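Local coordinates for uricase (Bacillus fastidiosus, PDB 4R8X) that catalyses the oxidation of urate by molecular oxygen to 5-hydroxyisourate, the first step of urate degradation to (S)-allantoin, at the interface of chains A and B and the interface of chains A and C. Numbering follows the deposited sequence. Chains: chain A/B/C, Uricase.

Contact 1: the interface of chains A and B. Residues chain A 121, 123, 135, 137; chain B 171, 233-234, 236-237.
A:Val123 and A:Val135 pack on the C-terminal half of chain B helix 225-238, a strand-on-helix patch of this two-fold uricase interface in which side chains meet through apolar contacts, and no polar bond crosses among the residues described. The ring contact comes first: methyl CG2 of A:Val123 sits over the middle of one imidazole face of B:His237, 3.8 Å from the ring centroid. The other branch, CG1, lies beside the backbone N (chi1 -69°) and reaches the helix itself, 3.6 Å from the carbonyl O of B:Ala233.

Among the aliphatic contacts, A:Val135 divides its two methyls. CG2 presses on the backbone of the helix at 3.5 Å from CA of B:His237. CG1, anti to its own backbone N (chi1 177°), turns to CD2 of the B:Phe236 ring at 3.9 Å and also nears CB of B:Leu171. Next along, the CD1 tip of A:Ile121 touches the side of the helix, 3.7 Å from CB of B:Ala233.

Strand pairing closes the other flank. A:Arg137 of strand 135-138 and B:Leu171 of strand 161-173 pair as an antiparallel beta bridge, where methyl CD2 of B:Leu171 rests 3.8 Å from CA of A:Arg137. The arginine meets the leucine here through its CA and CB.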
loop_
_atom_site.group_PDB
_atom_site.type_symbol
_atom_site.label_atom_id
_atom_site.label_comp_id
_atom_site.label_asym_id
_atom_site.label_seq_id
_atom_site.Cartn_x
_atom_site.Cartn_y
_atom_site.Cartn_z
ATOM N N ILE A 121 -14.432 -16.081 15.331
ATOM C CA ILE A 121 -15.682 -15.652 14.692
ATOM C C ILE A 121 -16.882 -16.480 15.138
ATOM O O ILE A 121 -16.735 -17.571 15.683
ATOM C CB ILE A 121 -15.599 -15.704 13.153
ATOM C CG1 ILE A 121 -15.279 -17.124 12.697
ATOM C CG2 ILE A 121 -14.556 -14.718 12.635
ATOM C CD1 ILE A 121 -15.666 -17.399 11.276
ATOM N N VAL A 123 -20.337 -18.573 14.270
ATOM C CA VAL A 123 -20.961 -19.357 13.222
ATOM C C VAL A 123 -22.281 -19.950 13.718
ATOM O O VAL A 123 -22.419 -20.309 14.890
ATOM C CB VAL A 123 -20.032 -20.485 12.704
ATOM C CG1 VAL A 123 -18.843 -19.905 11.940
ATOM C CG2 VAL A 123 -19.556 -21.391 13.843
ATOM N N VAL A 135 -12.731 -22.194 12.101
ATOM C CA VAL A 135 -12.624 -21.120 11.132
ATOM C C VAL A 135 -12.273 -19.820 11.842
ATOM O O VAL A 135 -12.892 -19.475 12.855
ATOM C CB VAL A 135 -13.932 -20.965 10.318
ATOM C CG1 VAL A 135 -13.827 -19.782 9.363
ATOM C CG2 VAL A 135 -14.235 -22.258 9.564
ATOM N N ARG A 137 -10.845 -15.543 11.193
ATOM C CA ARG A 137 -10.676 -14.440 10.264
ATOM C C ARG A 137 -9.272 -13.863 10.381
ATOM O O ARG A 137 -8.806 -13.585 11.484
ATOM C CB ARG A 137 -11.720 -13.355 10.537
ATOM C CG ARG A 137 -11.405 -12.020 9.877
ATOM C CD ARG A 137 -12.489 -10.957 10.149
ATOM N NE ARG A 137 -12.511 -10.451 11.519
ATOM C CZ ARG A 137 -13.359 -9.511 11.926
ATOM N NH1 ARG A 137 -14.243 -9.001 11.074
ATOM N NH2 ARG A 137 -13.328 -9.077 13.175
ATOM N N LEU B 171 -10.755 -15.867 5.413
ATOM C CA LEU B 171 -11.023 -16.922 6.398
ATOM C C LEU B 171 -10.129 -18.126 6.180
ATOM O O LEU B 171 -9.882 -18.538 5.043
ATOM C CB LEU B 171 -12.473 -17.400 6.328
ATOM C CG LEU B 171 -13.554 -16.369 6.610
ATOM C CD1 LEU B 171 -14.899 -17.004 6.298
ATOM C CD2 LEU B 171 -13.475 -15.870 8.042
ATOM N N ALA B 233 -19.262 -17.700 6.497
ATOM C CA ALA B 233 -18.466 -18.267 7.581
ATOM C C ALA B 233 -19.067 -19.564 8.121
ATOM O O ALA B 233 -18.340 -20.527 8.379
ATOM C CB ALA B 233 -18.294 -17.256 8.695
ATOM N N SER B 234 -20.389 -19.594 8.287
ATOM C CA SER B 234 -21.068 -20.769 8.835
ATOM C C SER B 234 -20.969 -21.971 7.900
ATOM O O SER B 234 -20.749 -23.106 8.330
ATOM C CB SER B 234 -22.537 -20.451 9.128
ATOM O OG SER B 234 -22.645 -19.391 10.071
ATOM N N PHE B 236 -18.643 -22.398 5.542
ATOM C CA PHE B 236 -17.230 -22.770 5.517
ATOM C C PHE B 236 -16.905 -23.660 6.727
ATOM O O PHE B 236 -16.238 -24.676 6.607
ATOM C CB PHE B 236 -16.362 -21.504 5.513
ATOM C CG PHE B 236 -14.896 -21.751 5.215
ATOM C CD1 PHE B 236 -14.481 -22.855 4.483
ATOM C CD2 PHE B 236 -13.937 -20.863 5.666
ATOM C CE1 PHE B 236 -13.141 -23.051 4.194
ATOM C CE2 PHE B 236 -12.607 -21.054 5.389
ATOM C CZ PHE B 236 -12.198 -22.145 4.655
ATOM N N HIS B 237 -17.416 -23.280 7.890
ATOM C CA HIS B 237 -17.235 -24.052 9.107
ATOM C C HIS B 237 -17.847 -25.447 9.015
ATOM O O HIS B 237 -17.224 -26.440 9.403
ATOM C CB HIS B 237 -17.854 -23.277 10.275
ATOM C CG HIS B 237 -17.962 -24.061 11.546
ATOM N ND1 HIS B 237 -17.037 -23.963 12.566
ATOM C CD2 HIS B 237 -18.901 -24.939 11.972
ATOM C CE1 HIS B 237 -17.397 -24.759 13.558
ATOM N NE2 HIS B 237 -18.523 -25.361 13.223
#

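Contact 2: the interface of chains A and C. Residues chain A 300-304; chain C 3-5, 55, 58.
Strand 296-304 of chain A runs antiparallel to the N-terminal segment of chain C, with A:Phe301 opposite C:Met5 where strand 5-17 begins. The ring of A:Phe301 lies nearly parallel to that of C:Phe58, planes 8° apart and centroids 4.1 Å apart. The stack is offset: CD2 of C:Phe58 lies over the centre of the A:Phe301 ring, while CD1 of A:Phe301 lies toward the rim of its partner. C:Arg3 lies alongside A:Phe301, pointing the same way, its CD 3.6 Å from CE1 of the ring. An alanine in place of A:Phe301 would probably leave the C:Phe58 face without its stacking partner and open a gap beside CD of C:Arg3.

The hydroxyl OG of A:Ser302, set between its backbone N and carbonyl carbon (chi1 62°), accepts a fairly straight hydrogen bond from the amide N of C:Thr4 at 2.8 Å. It also pairs with NE2 of A:His304 at 3.0 Å, and a water links it to OG1 of C:Thr4. The serine backbone is used too: its N donates to O of C:Thr4 at 3.1 Å, and its O accepts a hydrogen bond from NH1 of C:Arg3 at 2.9 Å, in the planes of both carbonyl and guanidinium. Together these contacts tie the N-terminus of one subunit to the last strand of another.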
loop_
_atom_site.group_PDB
_atom_site.type_symbol
_atom_site.label_atom_id
_atom_site.label_comp_id
_atom_site.label_asym_id
_atom_site.label_seq_id
_atom_site.Cartn_x
_atom_site.Cartn_y
_atom_site.Cartn_z
ATOM N N GLY A 300 5.415 11.048 20.940
ATOM C CA GLY A 300 6.234 10.003 21.515
ATOM C C GLY A 300 6.313 10.320 22.992
ATOM O O GLY A 300 6.614 11.456 23.369
ATOM N N PHE A 301 6.028 9.343 23.839
ATOM C CA PHE A 301 5.975 9.621 25.269
ATOM C C PHE A 301 6.149 8.342 26.061
ATOM O O PHE A 301 5.711 7.276 25.634
ATOM C CB PHE A 301 4.633 10.286 25.598
ATOM C CG PHE A 301 4.561 10.889 26.970
ATOM C CD1 PHE A 301 5.378 11.949 27.318
ATOM C CD2 PHE A 301 3.643 10.421 27.896
ATOM C CE1 PHE A 301 5.302 12.514 28.581
ATOM C CE2 PHE A 301 3.555 10.977 29.149
ATOM C CZ PHE A 301 4.380 12.025 29.494
ATOM N N SER A 302 6.802 8.436 27.210
ATOM C CA SER A 302 6.856 7.293 28.108
ATOM C C SER A 302 6.435 7.683 29.525
ATOM O O SER A 302 6.680 8.808 29.977
ATOM C CB SER A 302 8.231 6.620 28.097
ATOM O OG SER A 302 9.246 7.498 28.531
ATOM N N VAL A 303 5.794 6.736 30.194
ATOM C CA VAL A 303 5.237 6.909 31.529
ATOM C C VAL A 303 5.876 5.817 32.390
ATOM O O VAL A 303 6.043 4.681 31.923
ATOM C CB VAL A 303 3.699 6.706 31.512
ATOM C CG1 VAL A 303 3.087 7.059 32.865
ATOM C CG2 VAL A 303 3.057 7.545 30.415
ATOM N N HIS A 304 6.234 6.157 33.627
ATOM C CA HIS A 304 6.997 5.259 34.484
ATOM C C HIS A 304 6.289 5.104 35.819
ATOM O O HIS A 304 5.416 5.901 36.134
ATOM C CB HIS A 304 8.414 5.811 34.646
ATOM C CG HIS A 304 9.087 6.055 33.332
ATOM N ND1 HIS A 304 9.968 5.158 32.772
ATOM C CD2 HIS A 304 8.940 7.053 32.428
ATOM C CE1 HIS A 304 10.363 5.608 31.592
ATOM N NE2 HIS A 304 9.750 6.755 31.360
ATOM N N ARG C 3 12.591 10.348 30.422
ATOM C CA ARG C 3 11.458 9.822 29.669
ATOM C C ARG C 3 11.560 10.241 28.213
ATOM O O ARG C 3 12.285 11.180 27.873
ATOM C CB ARG C 3 10.131 10.332 30.239
ATOM C CG ARG C 3 9.778 11.747 29.801
ATOM C CD ARG C 3 8.403 12.198 30.295
ATOM N NE ARG C 3 8.384 12.444 31.732
ATOM C CZ ARG C 3 7.743 11.691 32.623
ATOM N NH1 ARG C 3 7.049 10.625 32.232
ATOM N NH2 ARG C 3 7.805 12.001 33.917
ATOM N N THR C 4 10.826 9.535 27.361
ATOM C CA THR C 4 10.641 9.946 25.984
ATOM C C THR C 4 9.565 11.020 25.962
ATOM O O THR C 4 8.535 10.883 26.629
ATOM C CB THR C 4 10.194 8.764 25.131
ATOM O OG1 THR C 4 11.200 7.744 25.182
ATOM C CG2 THR C 4 9.989 9.193 23.682
ATOM N N MET C 5 9.809 12.101 25.228
ATOM C CA MET C 5 8.802 13.155 25.113
ATOM C C MET C 5 9.014 14.043 23.895
ATOM O O MET C 5 9.986 14.780 23.821
ATOM C CB MET C 5 8.760 14.014 26.388
ATOM C CG MET C 5 7.674 15.108 26.359
ATOM S SD MET C 5 7.380 15.863 27.971
ATOM C CE MET C 5 8.944 16.698 28.266
ATOM N N LEU C 55 6.181 19.202 29.415
ATOM C CA LEU C 55 5.717 18.107 30.271
ATOM C C LEU C 55 4.235 18.214 30.637
ATOM O O LEU C 55 3.493 17.242 30.521
ATOM C CB LEU C 55 6.573 17.985 31.545
ATOM C CG LEU C 55 6.215 16.815 32.466
ATOM C CD1 LEU C 55 6.361 15.472 31.744
ATOM C CD2 LEU C 55 7.080 16.847 33.712
ATOM N N PHE C 58 1.259 16.963 28.585
ATOM C CA PHE C 58 0.891 15.564 28.766
ATOM C C PHE C 58 0.307 15.314 30.158
ATOM O O PHE C 58 -0.759 14.726 30.316
ATOM C CB PHE C 58 2.111 14.648 28.592
ATOM C CG PHE C 58 2.715 14.665 27.210
ATOM C CD1 PHE C 58 3.600 15.664 26.838
ATOM C CD2 PHE C 58 2.445 13.646 26.302
ATOM C CE1 PHE C 58 4.176 15.690 25.589
ATOM C CE2 PHE C 58 3.030 13.655 25.025
ATOM C CZ PHE C 58 3.900 14.670 24.672
HETATM O O HOH W 1 11.881 6.101 27.640
#

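Contact 3: the interface of chains A and B. Residues chain A 174, 274, 287-289; chain B 15-17, 40.
A:Ala287 to A:Phe289 and B:Phe15 to B:Thr17 run antiparallel as a short intersubunit beta-ladder of the uricase. N of A:Phe289 donates to O of B:Phe15 at 2.8 Å. N of B:Phe15 returns a bond to O of A:Phe289 at 2.9 Å. Further along, N of B:Thr17 donates to O of A:Ala287, also at 2.9 Å.

At one end of the ladder, the B:Phe15 ring stacks on the indole of A:Trp274. The planes are inclined by 28°, and the phenyl centroid is 4.2 Å from that of the six-membered ring. CD2 of B:Phe15 lies over the middle of the indole face, 3.4 Å from CE2 of A:Trp274, and CB of B:Phe15 rests near CZ3.

B:Thr17 works at the other end. With OG1 between its backbone N and carbonyl carbon (chi1 51°), the hydroxyl accepts a hydrogen bond from the amide N of A:Ala287 at 3.2 Å, with a weak second bond to the carbonyl O of the same alanine. Its methyl CG2 turns to CE2 of the A:Phe289 ring, 3.8 Å away.

The B:Arg16 side chain bends back at chi2 (75°), and NE donates to O of B:Thr17 at 3.0 Å from above the carbonyl plane, while its CD passes O of A:Ala287 and CG2 of A:Val288.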
loop_
_atom_site.group_PDB
_atom_site.type_symbol
_atom_site.label_atom_id
_atom_site.label_comp_id
_atom_site.label_asym_id
_atom_site.label_seq_id
_atom_site.Cartn_x
_atom_site.Cartn_y
_atom_site.Cartn_z
ATOM N N VAL A 174 -16.419 9.869 18.835
ATOM C CA VAL A 174 -17.260 10.790 18.078
ATOM C C VAL A 174 -17.257 12.210 18.639
ATOM O O VAL A 174 -17.214 13.183 17.891
ATOM C CB VAL A 174 -18.714 10.276 17.999
ATOM C CG1 VAL A 174 -18.853 9.232 16.902
ATOM C CG2 VAL A 174 -19.150 9.711 19.343
ATOM N N TRP A 274 -11.387 14.818 11.998
ATOM C CA TRP A 274 -12.177 14.829 10.765
ATOM C C TRP A 274 -12.595 16.262 10.510
ATOM O O TRP A 274 -12.835 17.028 11.446
ATOM C CB TRP A 274 -13.439 13.976 10.907
ATOM C CG TRP A 274 -13.249 12.499 10.738
ATOM C CD1 TRP A 274 -12.139 11.859 10.280
ATOM C CD2 TRP A 274 -14.219 11.481 11.014
ATOM N NE1 TRP A 274 -12.353 10.498 10.262
ATOM C CE2 TRP A 274 -13.622 10.242 10.711
ATOM C CE3 TRP A 274 -15.529 11.498 11.502
ATOM C CZ2 TRP A 274 -14.297 9.033 10.866
ATOM C CZ3 TRP A 274 -16.195 10.296 11.659
ATOM C CH2 TRP A 274 -15.578 9.080 11.343
ATOM N N ALA A 287 -24.340 15.050 12.133
ATOM C CA ALA A 287 -23.372 15.865 11.419
ATOM C C ALA A 287 -22.792 15.074 10.256
ATOM O O ALA A 287 -22.939 13.849 10.193
ATOM C CB ALA A 287 -22.269 16.315 12.364
ATOM N N VAL A 288 -22.147 15.772 9.330
ATOM C CA VAL A 288 -21.390 15.097 8.280
ATOM C C VAL A 288 -19.950 15.586 8.300
ATOM O O VAL A 288 -19.688 16.799 8.345
ATOM C CB VAL A 288 -21.993 15.313 6.873
ATOM C CG1 VAL A 288 -21.185 14.552 5.826
ATOM C CG2 VAL A 288 -23.436 14.851 6.835
ATOM N N PHE A 289 -19.025 14.633 8.286
ATOM C CA PHE A 289 -17.604 14.926 8.289
ATOM C C PHE A 289 -16.951 14.310 7.056
ATOM O O PHE A 289 -17.563 13.501 6.352
ATOM C CB PHE A 289 -16.937 14.359 9.546
ATOM C CG PHE A 289 -17.592 14.781 10.825
ATOM C CD1 PHE A 289 -17.148 15.903 11.508
ATOM C CD2 PHE A 289 -18.653 14.054 11.353
ATOM C CE1 PHE A 289 -17.751 16.293 12.687
ATOM C CE2 PHE A 289 -19.254 14.440 12.532
ATOM C CZ PHE A 289 -18.805 15.558 13.197
ATOM N N PHE B 15 -18.781 10.932 6.109
ATOM C CA PHE B 15 -19.015 10.329 7.413
ATOM C C PHE B 15 -20.203 11.008 8.084
ATOM O O PHE B 15 -20.075 12.108 8.646
ATOM C CB PHE B 15 -17.774 10.455 8.308
ATOM C CG PHE B 15 -16.484 10.064 7.638
ATOM C CD1 PHE B 15 -16.391 8.913 6.870
ATOM C CD2 PHE B 15 -15.351 10.844 7.798
ATOM C CE1 PHE B 15 -15.189 8.559 6.270
ATOM C CE2 PHE B 15 -14.156 10.493 7.196
ATOM C CZ PHE B 15 -14.076 9.350 6.435
ATOM N N ARG B 16 -21.364 10.369 7.997
ATOM C CA ARG B 16 -22.568 10.904 8.611
ATOM C C ARG B 16 -22.675 10.273 9.978
ATOM O O ARG B 16 -22.559 9.052 10.105
ATOM C CB ARG B 16 -23.800 10.546 7.764
ATOM C CG ARG B 16 -25.122 10.540 8.522
ATOM C CD ARG B 16 -25.615 11.948 8.821
ATOM N NE ARG B 16 -26.812 11.890 9.650
ATOM C CZ ARG B 16 -28.053 11.824 9.172
ATOM N NH1 ARG B 16 -28.269 11.831 7.861
ATOM N NH2 ARG B 16 -29.078 11.739 10.007
ATOM N N THR B 17 -22.862 11.080 11.009
ATOM C CA THR B 17 -23.092 10.509 12.327
ATOM C C THR B 17 -24.586 10.423 12.628
ATOM O O THR B 17 -25.382 11.244 12.150
ATOM C CB THR B 17 -22.330 11.268 13.444
ATOM O OG1 THR B 17 -22.608 12.667 13.349
ATOM C CG2 THR B 17 -20.834 11.042 13.289
ATOM N N ILE B 40 -22.112 5.665 13.227
ATOM C CA ILE B 40 -21.332 6.198 12.120
ATOM C C ILE B 40 -21.815 5.536 10.828
ATOM O O ILE B 40 -21.911 4.306 10.735
ATOM C CB ILE B 40 -19.811 5.980 12.299
ATOM C CG1 ILE B 40 -19.328 6.543 13.643
ATOM C CG2 ILE B 40 -19.050 6.607 11.129
ATOM C CD1 ILE B 40 -17.911 6.124 14.005
#

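Contact 1 and contact 3 both join chains A and B, their C-alpha centres about 32 Å apart; contact 2, between A and C, has its C-alpha centre about 42 Å from that of contact 1 and about 32 Å from that of contact 3. Strand 5-17 serves two interfaces: its start pairs in contact 2 and its far end in contact 3, so one strand connects a subunit to two different neighbours. Strand 161-173 carries B:Leu171 of contact 1, and A:Val174 of contact 3 directly follows the same strand in chain A. Each interface is two-fold symmetric, so every patch recurs with the chains exchanged, consistent with the four-subunit assembly deposited.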